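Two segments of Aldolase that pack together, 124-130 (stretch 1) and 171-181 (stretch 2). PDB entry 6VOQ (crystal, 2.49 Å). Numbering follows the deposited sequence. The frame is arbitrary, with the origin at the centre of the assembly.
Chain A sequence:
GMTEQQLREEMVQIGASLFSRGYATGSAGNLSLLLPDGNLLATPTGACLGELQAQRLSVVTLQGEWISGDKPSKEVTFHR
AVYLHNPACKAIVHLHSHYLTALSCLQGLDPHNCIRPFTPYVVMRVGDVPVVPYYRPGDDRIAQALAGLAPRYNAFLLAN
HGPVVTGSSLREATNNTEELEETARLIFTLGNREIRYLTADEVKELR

Stretch 1 124-130: MRVGDVP
Stretch 2 (171-181) REATNNTEELE

The guanidinium of Arg125 lies with one face over the side-chain oxygen of Asn176, yet no hydrogen bond joins them: Arg125 NH1 is 2.9 Å and Arg125 NH2 3.3 Å from Asn176 OD1, both at poor angles, because the oxygen sits over the face whereas N-H bonds point outward in the plane. No hydrogen bond crosses between the stretches at all; the contact rests on packing, with 339 Å² buried over both sides.

Stretch 2 is helical throughout, phi/psi near -65/-41, with i to i-4 backbone hydrogen bonds of 2.8 to 2.9 Å from Asn175 N -> Arg171 O to Glu181 N -> Thr177 O. Stretch 1 enters as a helix already under way at Met124 and Arg125; Gly127, at 95/-158, is the first residue to leave helical angles, with positive phi, where a CB would jam against the carbonyl O of Val126. Asp128 (-68/152) and Val129 (-121/105) run on extended. The closest CA atoms across the stretches are those of Val126 and Asn176, 6.7 Å apart.

Arg125 contributes the largest covered area, 111 Å². Its CA-to-CB bond points toward the helix, and chi1 to chi3 of m, t, p with chi4 of -108° seat the long chain among Glu172, Asn175, Asn176 and Glu179. Asn175 CB lies at the guanidinium edge, 3.2 Å from Arg125 NH2, while Glu179 CB approaches Arg125 NH1 obliquely at 3.7 Å. Asn176, m with chi2 -18°, starts sideways but its end comes nearer; its ND2 is hydrogen-bonded elsewhere in the structure.

One turn along, the contact becomes apolar. Leu180 (m, t) points toward stretch 1 and meets two t valines: Leu180 CD1 is 4.2 Å from Val126 CG1, and Leu180 CD2 3.8 Å from Val129 CG2. Val126 CG2 also reaches Asn176 CB at 4.1 Å. Val126, Val129 and Leu180 are buried, and their branched hydrocarbon side chains leave no polar group unsatisfied there. Ala173, Thr174 and Thr177 point away.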

# COMPACT_ATOMS: atom_id res chain seq x y z
N MET A 124 3.31 -1.11 -26.12
CA MET A 124 2.14 -1.38 -26.93
C MET A 124 1.13 -0.25 -26.81
O MET A 124 0.57 0.20 -27.82
CB MET A 124 1.49 -2.70 -26.53
CG MET A 124 2.40 -3.90 -26.72
SD MET A 124 1.70 -5.41 -26.05
CE MET A 124 0.25 -5.57 -27.09
N ARG A 125 0.89 0.21 -25.59
CA ARG A 125 -0.23 1.10 -25.34
C ARG A 125 0.17 2.56 -25.26
O ARG A 125 -0.69 3.42 -25.50
CB ARG A 125 -0.94 0.69 -24.04
CG ARG A 125 -1.24 -0.80 -24.00
CD ARG A 125 -1.62 -1.27 -22.60
NE ARG A 125 -2.97 -0.86 -22.25
CZ ARG A 125 -3.25 0.08 -21.36
NH1 ARG A 125 -2.26 0.71 -20.73
NH2 ARG A 125 -4.51 0.40 -21.09
N VAL A 126 1.43 2.87 -24.96
CA VAL A 126 1.79 4.26 -24.75
C VAL A 126 2.85 4.67 -25.77
O VAL A 126 2.68 5.66 -26.49
CB VAL A 126 2.27 4.51 -23.31
CG1 VAL A 126 2.49 5.98 -23.08
CG2 VAL A 126 1.23 3.99 -22.32
N GLY A 127 3.92 3.90 -25.85
CA GLY A 127 5.07 4.27 -26.65
C GLY A 127 6.12 4.98 -25.82
O GLY A 127 6.16 4.86 -24.60
N ASP A 128 6.97 5.73 -26.51
CA ASP A 128 8.03 6.46 -25.82
C ASP A 128 7.45 7.57 -24.97
O ASP A 128 6.39 8.13 -25.26
CB ASP A 128 9.02 7.06 -26.82
CG ASP A 128 9.88 6.01 -27.50
OD1 ASP A 128 9.65 4.80 -27.27
OD2 ASP A 128 10.78 6.39 -28.28
N VAL A 129 8.18 7.90 -23.90
CA VAL A 129 7.77 8.94 -22.96
C VAL A 129 8.84 10.03 -22.90
O VAL A 129 9.90 9.82 -22.30
CB VAL A 129 7.51 8.34 -21.57
CG1 VAL A 129 7.03 9.43 -20.63
CG2 VAL A 129 6.47 7.20 -21.66
N PRO A 130 8.60 11.19 -23.50
CA PRO A 130 9.57 12.29 -23.41
C PRO A 130 9.54 12.97 -22.04
O PRO A 130 8.64 12.78 -21.22
CB PRO A 130 9.10 13.25 -24.50
CG PRO A 130 7.63 13.03 -24.57
CD PRO A 130 7.41 11.56 -24.29
N ARG A 171 -11.03 6.29 -18.94
CA ARG A 171 -10.62 5.00 -18.38
C ARG A 171 -9.36 4.49 -19.07
O ARG A 171 -8.50 3.88 -18.43
CB ARG A 171 -11.74 3.97 -18.48
CG ARG A 171 -11.37 2.64 -17.82
CD ARG A 171 -12.59 1.86 -17.35
NE ARG A 171 -13.33 2.54 -16.29
CZ ARG A 171 -12.94 2.60 -15.02
NH1 ARG A 171 -11.79 2.03 -14.65
NH2 ARG A 171 -13.68 3.23 -14.12
N GLU A 172 -9.24 4.71 -20.38
CA GLU A 172 -8.05 4.25 -21.09
C GLU A 172 -6.83 5.07 -20.68
O GLU A 172 -5.73 4.51 -20.53
CB GLU A 172 -8.28 4.33 -22.60
CG GLU A 172 -7.44 3.35 -23.41
CD GLU A 172 -6.50 4.04 -24.40
OE1 GLU A 172 -6.61 5.27 -24.59
OE2 GLU A 172 -5.65 3.34 -25.00
N ALA A 173 -6.99 6.37 -20.49
CA ALA A 173 -5.90 7.19 -19.99
C ALA A 173 -5.52 6.78 -18.57
O ALA A 173 -4.34 6.77 -18.21
CB ALA A 173 -6.27 8.67 -20.05
N THR A 174 -6.51 6.41 -17.75
CA THR A 174 -6.21 5.93 -16.41
C THR A 174 -5.47 4.60 -16.45
O THR A 174 -4.53 4.39 -15.68
CB THR A 174 -7.50 5.80 -15.62
OG1 THR A 174 -8.19 7.05 -15.64
CG2 THR A 174 -7.19 5.41 -14.19
N ASN A 175 -5.88 3.70 -17.34
CA ASN A 175 -5.17 2.44 -17.50
C ASN A 175 -3.76 2.66 -18.01
O ASN A 175 -2.81 2.02 -17.53
CB ASN A 175 -5.94 1.51 -18.44
CG ASN A 175 -7.25 1.00 -17.84
OD1 ASN A 175 -7.49 1.13 -16.64
ND2 ASN A 175 -8.09 0.40 -18.68
N ASN A 176 -3.58 3.56 -18.98
CA ASN A 176 -2.24 3.93 -19.42
C ASN A 176 -1.41 4.48 -18.27
O ASN A 176 -0.23 4.13 -18.13
CB ASN A 176 -2.30 4.97 -20.53
CG ASN A 176 -2.92 4.42 -21.78
OD1 ASN A 176 -3.01 3.21 -21.95
ND2 ASN A 176 -3.34 5.31 -22.66
N THR A 177 -2.00 5.35 -17.45
CA THR A 177 -1.29 5.91 -16.31
C THR A 177 -0.91 4.83 -15.32
O THR A 177 0.22 4.82 -14.81
CB THR A 177 -2.15 6.97 -15.61
OG1 THR A 177 -2.53 7.97 -16.56
CG2 THR A 177 -1.36 7.63 -14.50
N GLU A 178 -1.83 3.91 -15.03
CA GLU A 178 -1.53 2.85 -14.08
C GLU A 178 -0.45 1.94 -14.63
O GLU A 178 0.42 1.49 -13.87
CB GLU A 178 -2.79 2.07 -13.75
CG GLU A 178 -3.71 2.81 -12.82
CD GLU A 178 -5.08 2.20 -12.77
OE1 GLU A 178 -5.63 1.91 -13.84
OE2 GLU A 178 -5.59 1.99 -11.65
N GLU A 179 -0.48 1.66 -15.93
CA GLU A 179 0.58 0.86 -16.53
C GLU A 179 1.92 1.58 -16.46
O GLU A 179 2.94 0.96 -16.14
CB GLU A 179 0.21 0.52 -17.98
CG GLU A 179 1.14 -0.50 -18.62
CD GLU A 179 1.06 -1.86 -17.95
OE1 GLU A 179 -0.07 -2.30 -17.64
OE2 GLU A 179 2.13 -2.47 -17.72
N LEU A 180 1.93 2.88 -16.72
CA LEU A 180 3.17 3.64 -16.64
C LEU A 180 3.71 3.66 -15.22
O LEU A 180 4.91 3.47 -15.00
CB LEU A 180 2.95 5.07 -17.14
CG LEU A 180 3.11 5.29 -18.62
CD1 LEU A 180 2.50 6.64 -18.96
CD2 LEU A 180 4.59 5.20 -19.00
N GLU A 181 2.84 3.92 -14.24
CA GLU A 181 3.30 4.00 -12.86
C GLU A 181 3.86 2.67 -12.40
O GLU A 181 4.92 2.62 -11.76
CB GLU A 181 2.15 4.46 -11.96
CG GLU A 181 2.41 4.31 -10.47
CD GLU A 181 3.44 5.31 -9.92
OE1 GLU A 181 3.86 6.24 -10.64
OE2 GLU A 181 3.82 5.15 -8.75